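Long-range contact in topoisomerase I-like protein (Leishmania donovani, PDB 2B9S), which probably relaxes supercoiled DNA by nicking one strand and resealing it, and is captured here with nicked DNA and vanadate: residues Q180-V194 with H201-L215. Numbering follows the deposited sequence.
With nucleotides of chain A.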
loop_
_atom_site.group_PDB
_atom_site.type_symbol
_atom_site.label_atom_id
_atom_site.label_comp_id
_atom_site.label_asym_id
_atom_site.label_seq_id
_atom_site.Cartn_x
_atom_site.Cartn_y
_atom_site.Cartn_z
ATOM N N GLN D 180 -11.283 2.554 -20.160
ATOM C CA GLN D 180 -11.591 3.493 -21.258
ATOM C C GLN D 180 -11.654 4.956 -20.757
ATOM O O GLN D 180 -11.846 5.198 -19.559
ATOM C CB GLN D 180 -12.907 3.104 -21.951
ATOM C CG GLN D 180 -12.898 1.731 -22.710
ATOM C CD GLN D 180 -11.842 1.606 -23.838
ATOM O OE1 GLN D 180 -11.439 0.496 -24.192
ATOM N NE2 GLN D 180 -11.402 2.726 -24.393
ATOM N N PRO D 181 -11.476 5.937 -21.666
ATOM C CA PRO D 181 -11.725 7.326 -21.275
ATOM C C PRO D 181 -13.077 7.542 -20.563
ATOM O O PRO D 181 -13.153 8.348 -19.637
ATOM C CB PRO D 181 -11.679 8.072 -22.605
ATOM C CG PRO D 181 -10.814 7.235 -23.485
ATOM C CD PRO D 181 -11.025 5.828 -23.077
ATOM N N GLU D 182 -14.107 6.793 -20.966
ATOM C CA GLU D 182 -15.440 6.887 -20.377
ATOM C C GLU D 182 -15.506 6.430 -18.923
ATOM O O GLU D 182 -16.505 6.664 -18.237
ATOM C CB GLU D 182 -16.456 6.089 -21.215
ATOM C CG GLU D 182 -16.880 6.763 -22.548
ATOM C CD GLU D 182 -15.801 6.759 -23.664
ATOM O OE1 GLU D 182 -14.852 5.949 -23.648
ATOM O OE2 GLU D 182 -15.910 7.567 -24.593
ATOM N N ASP D 183 -14.450 5.763 -18.465
ATOM C CA ASP D 183 -14.357 5.271 -17.087
ATOM C C ASP D 183 -13.714 6.306 -16.156
ATOM O O ASP D 183 -13.887 6.244 -14.935
ATOM C CB ASP D 183 -13.540 3.962 -17.059
ATOM C CG ASP D 183 -14.182 2.842 -17.876
ATOM O OD1 ASP D 183 -15.413 2.692 -17.799
ATOM O OD2 ASP D 183 -13.468 2.105 -18.593
ATOM N N ILE D 184 -12.986 7.256 -16.751
ATOM C CA ILE D 184 -12.101 8.187 -16.031
ATOM C C ILE D 184 -12.722 9.564 -15.800
ATOM O O ILE D 184 -13.209 10.221 -16.732
ATOM C CB ILE D 184 -10.731 8.313 -16.742
ATOM C CG1 ILE D 184 -10.037 6.947 -16.755
ATOM C CG2 ILE D 184 -9.821 9.359 -16.061
ATOM C CD1 ILE D 184 -8.952 6.796 -17.797
ATOM N N THR D 185 -12.725 9.964 -14.529
ATOM C CA THR D 185 -13.154 11.299 -14.099
ATOM C C THR D 185 -11.890 12.141 -13.957
ATOM O O THR D 185 -10.925 11.741 -13.297
ATOM C CB THR D 185 -13.953 11.243 -12.764
ATOM O OG1 THR D 185 -15.121 10.428 -12.945
ATOM C CG2 THR D 185 -14.405 12.631 -12.307
ATOM N N ILE D 186 -11.899 13.296 -14.610
ATOM C CA ILE D 186 -10.798 14.254 -14.543
ATOM C C ILE D 186 -11.103 15.302 -13.474
ATOM O O ILE D 186 -12.202 15.862 -13.423
ATOM C CB ILE D 186 -10.553 14.899 -15.938
ATOM C CG1 ILE D 186 -10.025 13.850 -16.936
ATOM C CG2 ILE D 186 -9.633 16.107 -15.831
ATOM C CD1 ILE D 186 -8.526 13.510 -16.850
ATOM N N ASN D 187 -10.142 15.516 -12.578
ATOM C CA ASN D 187 -10.226 16.605 -11.606
ATOM C C ASN D 187 -9.163 17.638 -11.943
ATOM O O ASN D 187 -7.967 17.327 -11.948
ATOM C CB ASN D 187 -10.035 16.119 -10.169
ATOM C CG ASN D 187 -10.410 17.175 -9.146
ATOM O OD1 ASN D 187 -11.527 17.654 -9.138
ATOM N ND2 ASN D 187 -9.481 17.523 -8.275
ATOM N N ILE D 188 -9.622 18.859 -12.220
ATOM C CA ILE D 188 -8.771 19.945 -12.718
ATOM C C ILE D 188 -9.337 21.333 -12.319
ATOM O O ILE D 188 -10.485 21.426 -11.871
ATOM C CB ILE D 188 -8.607 19.797 -14.259
ATOM C CG1 ILE D 188 -7.312 20.457 -14.748
ATOM C CG2 ILE D 188 -9.900 20.172 -15.001
ATOM C CD1 ILE D 188 -6.914 20.077 -16.129
ATOM N N GLY D 189 -8.541 22.397 -12.475
ATOM C CA GLY D 189 -9.020 23.767 -12.198
ATOM C C GLY D 189 -10.049 24.263 -13.196
ATOM O O GLY D 189 -9.959 23.957 -14.379
ATOM N N GLU D 190 -11.025 25.033 -12.716
ATOM C CA GLU D 190 -12.073 25.647 -13.563
ATOM C C GLU D 190 -11.540 26.400 -14.796
ATOM O O GLU D 190 -12.192 26.442 -15.829
ATOM C CB GLU D 190 -12.919 26.659 -12.770
ATOM C CG GLU D 190 -13.297 26.294 -11.363
ATOM C CD GLU D 190 -12.187 26.577 -10.374
ATOM O OE1 GLU D 190 -12.080 27.722 -9.857
ATOM O OE2 GLU D 190 -11.418 25.635 -10.122
ATOM N N THR D 191 -10.376 27.027 -14.667
ATOM C CA THR D 191 -9.846 27.887 -15.721
ATOM C C THR D 191 -8.739 27.202 -16.512
ATOM O O THR D 191 -8.172 27.812 -17.418
ATOM C CB THR D 191 -9.288 29.248 -15.150
ATOM O OG1 THR D 191 -8.113 29.014 -14.356
ATOM C CG2 THR D 191 -10.321 29.972 -14.310
ATOM N N ALA D 192 -8.426 25.947 -16.175
ATOM C CA ALA D 192 -7.348 25.227 -16.858
ATOM C C ALA D 192 -7.788 24.700 -18.222
ATOM O O ALA D 192 -8.982 24.516 -18.481
ATOM C CB ALA D 192 -6.804 24.096 -16.002
ATOM N N GLU D 193 -6.809 24.470 -19.089
ATOM C CA GLU D 193 -7.038 23.684 -20.294
ATOM C C GLU D 193 -7.349 22.207 -19.936
ATOM O O GLU D 193 -6.561 21.553 -19.238
ATOM C CB GLU D 193 -5.808 23.773 -21.177
ATOM C CG GLU D 193 -6.103 23.670 -22.638
ATOM C CD GLU D 193 -4.862 23.887 -23.479
ATOM O OE1 GLU D 193 -4.091 24.833 -23.165
ATOM O OE2 GLU D 193 -4.657 23.105 -24.445
ATOM N N VAL D 194 -8.498 21.706 -20.396
ATOM C CA VAL D 194 -8.928 20.331 -20.121
ATOM C C VAL D 194 -8.190 19.344 -21.036
ATOM O O VAL D 194 -8.172 19.541 -22.252
ATOM C CB VAL D 194 -10.482 20.164 -20.260
ATOM C CG1 VAL D 194 -10.912 18.698 -20.087
ATOM C CG2 VAL D 194 -11.217 21.019 -19.235
ATOM N N HIS D 201 -13.542 9.314 -28.229
ATOM C CA HIS D 201 -13.948 8.976 -26.860
ATOM C C HIS D 201 -14.195 10.253 -26.062
ATOM O O HIS D 201 -13.823 11.338 -26.512
ATOM C CB HIS D 201 -12.897 8.085 -26.191
ATOM C CG HIS D 201 -12.776 6.727 -26.814
ATOM N ND1 HIS D 201 -13.538 5.653 -26.410
ATOM C CD2 HIS D 201 -11.992 6.274 -27.823
ATOM C CE1 HIS D 201 -13.228 4.594 -27.139
ATOM N NE2 HIS D 201 -12.299 4.943 -28.015
ATOM N N LYS D 202 -14.839 10.119 -24.903
ATOM C CA LYS D 202 -14.991 11.220 -23.943
ATOM C C LYS D 202 -14.619 10.754 -22.525
ATOM O O LYS D 202 -14.535 9.565 -22.266
ATOM C CB LYS D 202 -16.421 11.773 -23.968
ATOM C CG LYS D 202 -17.444 10.713 -24.273
ATOM C CD LYS D 202 -18.757 10.850 -23.522
ATOM C CE LYS D 202 -19.426 9.467 -23.471
ATOM N NZ LYS D 202 -20.841 9.493 -23.018
ATOM N N TRP D 203 -14.389 11.703 -21.621
ATOM C CA TRP D 203 -14.201 11.424 -20.201
ATOM C C TRP D 203 -15.543 11.068 -19.551
ATOM O O TRP D 203 -16.601 11.373 -20.108
ATOM C CB TRP D 203 -13.588 12.645 -19.495
ATOM C CG TRP D 203 -12.241 13.082 -20.016
ATOM C CD1 TRP D 203 -11.915 14.316 -20.510
ATOM C CD2 TRP D 203 -11.035 12.297 -20.085
ATOM N NE1 TRP D 203 -10.588 14.350 -20.874
ATOM C CE2 TRP D 203 -10.028 13.124 -20.633
ATOM C CE3 TRP D 203 -10.708 10.978 -19.729
ATOM C CZ2 TRP D 203 -8.718 12.678 -20.834
ATOM C CZ3 TRP D 203 -9.421 10.532 -19.938
ATOM C CH2 TRP D 203 -8.431 11.388 -20.478
ATOM N N ALA D 204 -15.507 10.415 -18.381
ATOM C CA ALA D 204 -16.735 10.152 -17.608
ATOM C C ALA D 204 -17.361 11.479 -17.190
ATOM O O ALA D 204 -18.573 11.661 -17.263
ATOM C CB ALA D 204 -16.431 9.318 -16.360
ATOM N N ALA D 205 -16.494 12.395 -16.769
ATOM C CA ALA D 205 -16.873 13.640 -16.137
ATOM C C ALA D 205 -15.611 14.479 -15.977
ATOM O O ALA D 205 -14.501 13.940 -15.926
ATOM C CB ALA D 205 -17.540 13.380 -14.760
ATOM N N VAL D 206 -15.790 15.800 -15.941
ATOM C CA VAL D 206 -14.707 16.743 -15.643
ATOM C C VAL D 206 -15.244 17.563 -14.481
ATOM O O VAL D 206 -16.342 18.097 -14.539
ATOM C CB VAL D 206 -14.326 17.631 -16.872
ATOM C CG1 VAL D 206 -13.221 18.611 -16.532
ATOM C CG2 VAL D 206 -13.892 16.772 -18.061
ATOM N N GLN D 207 -14.502 17.578 -13.387
ATOM C CA GLN D 207 -14.903 18.300 -12.193
ATOM C C GLN D 207 -13.742 19.193 -11.742
ATOM O O GLN D 207 -12.619 19.129 -12.289
ATOM C CB GLN D 207 -15.323 17.326 -11.083
ATOM C CG GLN D 207 -14.204 16.349 -10.653
ATOM C CD GLN D 207 -14.573 15.533 -9.447
ATOM O OE1 GLN D 207 -15.538 14.771 -9.486
ATOM N NE2 GLN D 207 -13.809 15.683 -8.361
ATOM N N HIS D 208 -14.035 20.024 -10.747
ATOM C CA HIS D 208 -13.135 21.071 -10.297
ATOM C C HIS D 208 -13.206 21.130 -8.796
ATOM O O HIS D 208 -13.574 22.172 -8.229
ATOM C CB HIS D 208 -13.548 22.435 -10.909
ATOM C CG HIS D 208 -13.828 22.371 -12.378
ATOM N ND1 HIS D 208 -12.840 22.131 -13.307
ATOM C CD2 HIS D 208 -14.991 22.443 -13.071
ATOM C CE1 HIS D 208 -13.377 22.082 -14.516
ATOM N NE2 HIS D 208 -14.678 22.280 -14.401
ATOM N N ASP D 209 -12.842 20.017 -8.153
ATOM C CA ASP D 209 -12.955 19.875 -6.693
ATOM C C ASP D 209 -11.639 20.288 -6.014
ATOM O O ASP D 209 -10.629 19.571 -6.090
ATOM C CB ASP D 209 -13.392 18.432 -6.321
ATOM C CG ASP D 209 -13.752 18.262 -4.832
ATOM O OD1 ASP D 209 -13.651 19.227 -4.040
ATOM O OD2 ASP D 209 -14.140 17.136 -4.437
ATOM N N HIS D 210 -11.665 21.455 -5.371
ATOM C CA HIS D 210 -10.490 22.045 -4.693
ATOM C C HIS D 210 -10.211 21.387 -3.336
ATOM O O HIS D 210 -9.206 21.689 -2.690
ATOM C CB HIS D 210 -10.678 23.560 -4.471
ATOM C CG HIS D 210 -10.688 24.393 -5.727
ATOM N ND1 HIS D 210 -9.634 25.204 -6.096
ATOM C CD2 HIS D 210 -11.651 24.592 -6.660
ATOM C CE1 HIS D 210 -9.932 25.837 -7.215
ATOM N NE2 HIS D 210 -11.152 25.484 -7.577
ATOM N N THR D 211 -11.109 20.497 -2.906
ATOM C CA THR D 211 -11.006 19.833 -1.600
ATOM C C THR D 211 -10.350 18.455 -1.693
ATOM O O THR D 211 -10.190 17.771 -0.666
ATOM C CB THR D 211 -12.387 19.685 -0.905
ATOM O OG1 THR D 211 -13.245 18.855 -1.707
ATOM C CG2 THR D 211 -13.052 21.051 -0.678
ATOM N N VAL D 212 -9.976 18.051 -2.914
ATOM C CA VAL D 212 -9.244 16.786 -3.141
ATOM C C VAL D 212 -7.898 17.008 -3.854
ATOM O O VAL D 212 -7.668 18.085 -4.404
ATOM C CB VAL D 212 -10.143 15.657 -3.830
ATOM C CG1 VAL D 212 -11.390 15.369 -2.973
ATOM C CG2 VAL D 212 -10.534 16.009 -5.273
ATOM N N THR D 213 -7.028 15.989 -3.843
ATOM C CA THR D 213 -5.625 16.096 -4.294
ATOM C C THR D 213 -5.332 15.235 -5.524
ATOM O O THR D 213 -4.169 15.102 -5.946
ATOM C CB THR D 213 -4.606 15.633 -3.214
ATOM O OG1 THR D 213 -4.778 14.230 -2.957
ATOM C CG2 THR D 213 -4.744 16.398 -1.930
ATOM N N TRP D 214 -6.374 14.613 -6.074
ATOM C CA TRP D 214 -6.207 13.706 -7.201
ATOM C C TRP D 214 -6.531 14.373 -8.523
ATOM O O TRP D 214 -7.356 15.301 -8.564
ATOM C CB TRP D 214 -7.033 12.425 -7.016
ATOM C CG TRP D 214 -8.513 12.564 -6.732
ATOM C CD1 TRP D 214 -9.119 12.537 -5.497
ATOM C CD2 TRP D 214 -9.591 12.634 -7.700
ATOM N NE1 TRP D 214 -10.488 12.630 -5.646
ATOM C CE2 TRP D 214 -10.797 12.679 -6.981
ATOM C CE3 TRP D 214 -9.640 12.674 -9.096
ATOM C CZ2 TRP D 214 -12.037 12.773 -7.609
ATOM C CZ3 TRP D 214 -10.865 12.760 -9.719
ATOM C CH2 TRP D 214 -12.051 12.799 -8.982
ATOM N N LEU D 215 -5.882 13.901 -9.596
ATOM C CA LEU D 215 -6.036 14.507 -10.922
ATOM C C LEU D 215 -6.978 13.696 -11.805
ATOM O O LEU D 215 -7.566 14.216 -12.771
ATOM C CB LEU D 215 -4.676 14.654 -11.636
ATOM C CG LEU D 215 -3.459 15.129 -10.842
ATOM C CD1 LEU D 215 -2.192 15.318 -11.732
ATOM C CD2 LEU D 215 -3.754 16.377 -10.038
ATOM P P DC A 8 -7.628 13.295 -0.877
ATOM O OP1 DC A 8 -8.317 14.297 -0.089
ATOM O OP2 DC A 8 -7.363 13.587 -2.316
ATOM O "O5'" DC A 8 -6.179 12.817 -0.391
ATOM C "C5'" DC A 8 -5.759 12.616 0.901
ATOM C "C4'" DC A 8 -5.395 11.155 1.225
ATOM O "O4'" DC A 8 -6.283 10.160 0.680
ATOM C "C3'" DC A 8 -4.035 10.576 0.891
ATOM O "O3'" DC A 8 -3.025 11.238 1.670
ATOM C "C2'" DC A 8 -4.278 9.158 1.418
ATOM C "C1'" DC A 8 -5.791 8.968 1.265
ATOM N N1 DC A 8 -6.121 7.760 0.433
ATOM C C2 DC A 8 -6.102 6.505 1.065
ATOM O O2 DC A 8 -5.835 6.437 2.273
ATOM N N3 DC A 8 -6.382 5.395 0.336
ATOM C C4 DC A 8 -6.666 5.499 -0.970
ATOM N N4 DC A 8 -6.939 4.359 -1.615
ATOM C C5 DC A 8 -6.679 6.772 -1.652
ATOM C C6 DC A 8 -6.393 7.870 -0.915
ATOM P P DA A 7 -13.300 11.227 -3.715
ATOM O OP1 DA A 7 -13.657 12.643 -3.959
ATOM O OP2 DA A 7 -13.045 10.287 -4.825
ATOM O "O5'" DA A 7 -12.019 11.225 -2.788
ATOM C "C5'" DA A 7 -12.051 11.851 -1.532
ATOM C "C4'" DA A 7 -10.759 11.573 -0.791
ATOM O "O4'" DA A 7 -10.888 10.291 -0.132
ATOM C "C3'" DA A 7 -9.462 11.491 -1.606
ATOM O "O3'" DA A 7 -8.427 11.926 -0.748
ATOM C "C2'" DA A 7 -9.244 10.011 -1.761
ATOM C "C1'" DA A 7 -9.704 9.571 -0.366
ATOM N N9 DA A 7 -9.965 8.131 -0.273
ATOM C C8 DA A 7 -10.531 7.369 -1.247
ATOM N N7 DA A 7 -10.632 6.121 -0.911
ATOM C C5 DA A 7 -10.090 6.041 0.340
ATOM C C6 DA A 7 -9.921 4.959 1.207
ATOM N N6 DA A 7 -10.296 3.710 0.888
ATOM N N1 DA A 7 -9.339 5.210 2.392
ATOM C C2 DA A 7 -8.994 6.469 2.691
ATOM N N3 DA A 7 -9.093 7.563 1.936
ATOM C C4 DA A 7 -9.662 7.278 0.761
#
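Asn187 pushes its amide into the bend of 207-215, where Gln207, Asp209 and Trp214 grip it with four hydrogen bonds. CG stands anti to the backbone N (chi1 -168°), carrying the amide toward that bend. OD1 takes Asp209 N at 2.9 Å in the carbonyl plane, on a lone pair, and Gln207 NE2 from above that plane, the two amides almost perpendicular. ND2 gives one hydrogen to Trp214 O, nearly in line with that carbonyl though the N-H is bent, and the other to Asp209 O, both acceptors close to the amide plane. All four bonds fix the flip of this buried amide. Asn187 CG lies over a face of the Trp214 indole, with Asn187 CB 3.5 Å from Trp214 CZ3.

The anchored bend presents Thr213 to the DNA: Thr213 N and OG1 both hydrogen-bond OP2 of DC8 of chain A, OG1 at 2.7 Å, a phosphate contact within the DNA binding fragment. Asp209 OD1 accepts from Thr211 N, an Asx turn. His208 ND1 reaches Ile188 O at 2.8 Å, and CA of Glu190 sits over the imidazole face as a CH-pi contact. Glu190 OE2 also accepts from His210 NE2, a bent bond.

On the opposite face of the sheet, Ile186 CG1 sits squarely over the five-membered ring of Trp203, 3.7 Å from its centroid, while Trp203 NE1 hydrogen-bonds Pro195 O. At the far end, Glu182 folds back at chi2 (73°), letting OE1 accept from His201 ND1 at 3.1 Å and OE2 from Lys202 N.

Strands 185-187 and 205-207 run parallel, Ile186 hydrogen-bonding Ala205 O and Gln207 N. Within this chain, 205-207 edges a mixed four-stranded sheet; 185-187 lies between it and antiparallel 216-219, followed by 226-229, whose Tyr228 meets the Trp214 ring.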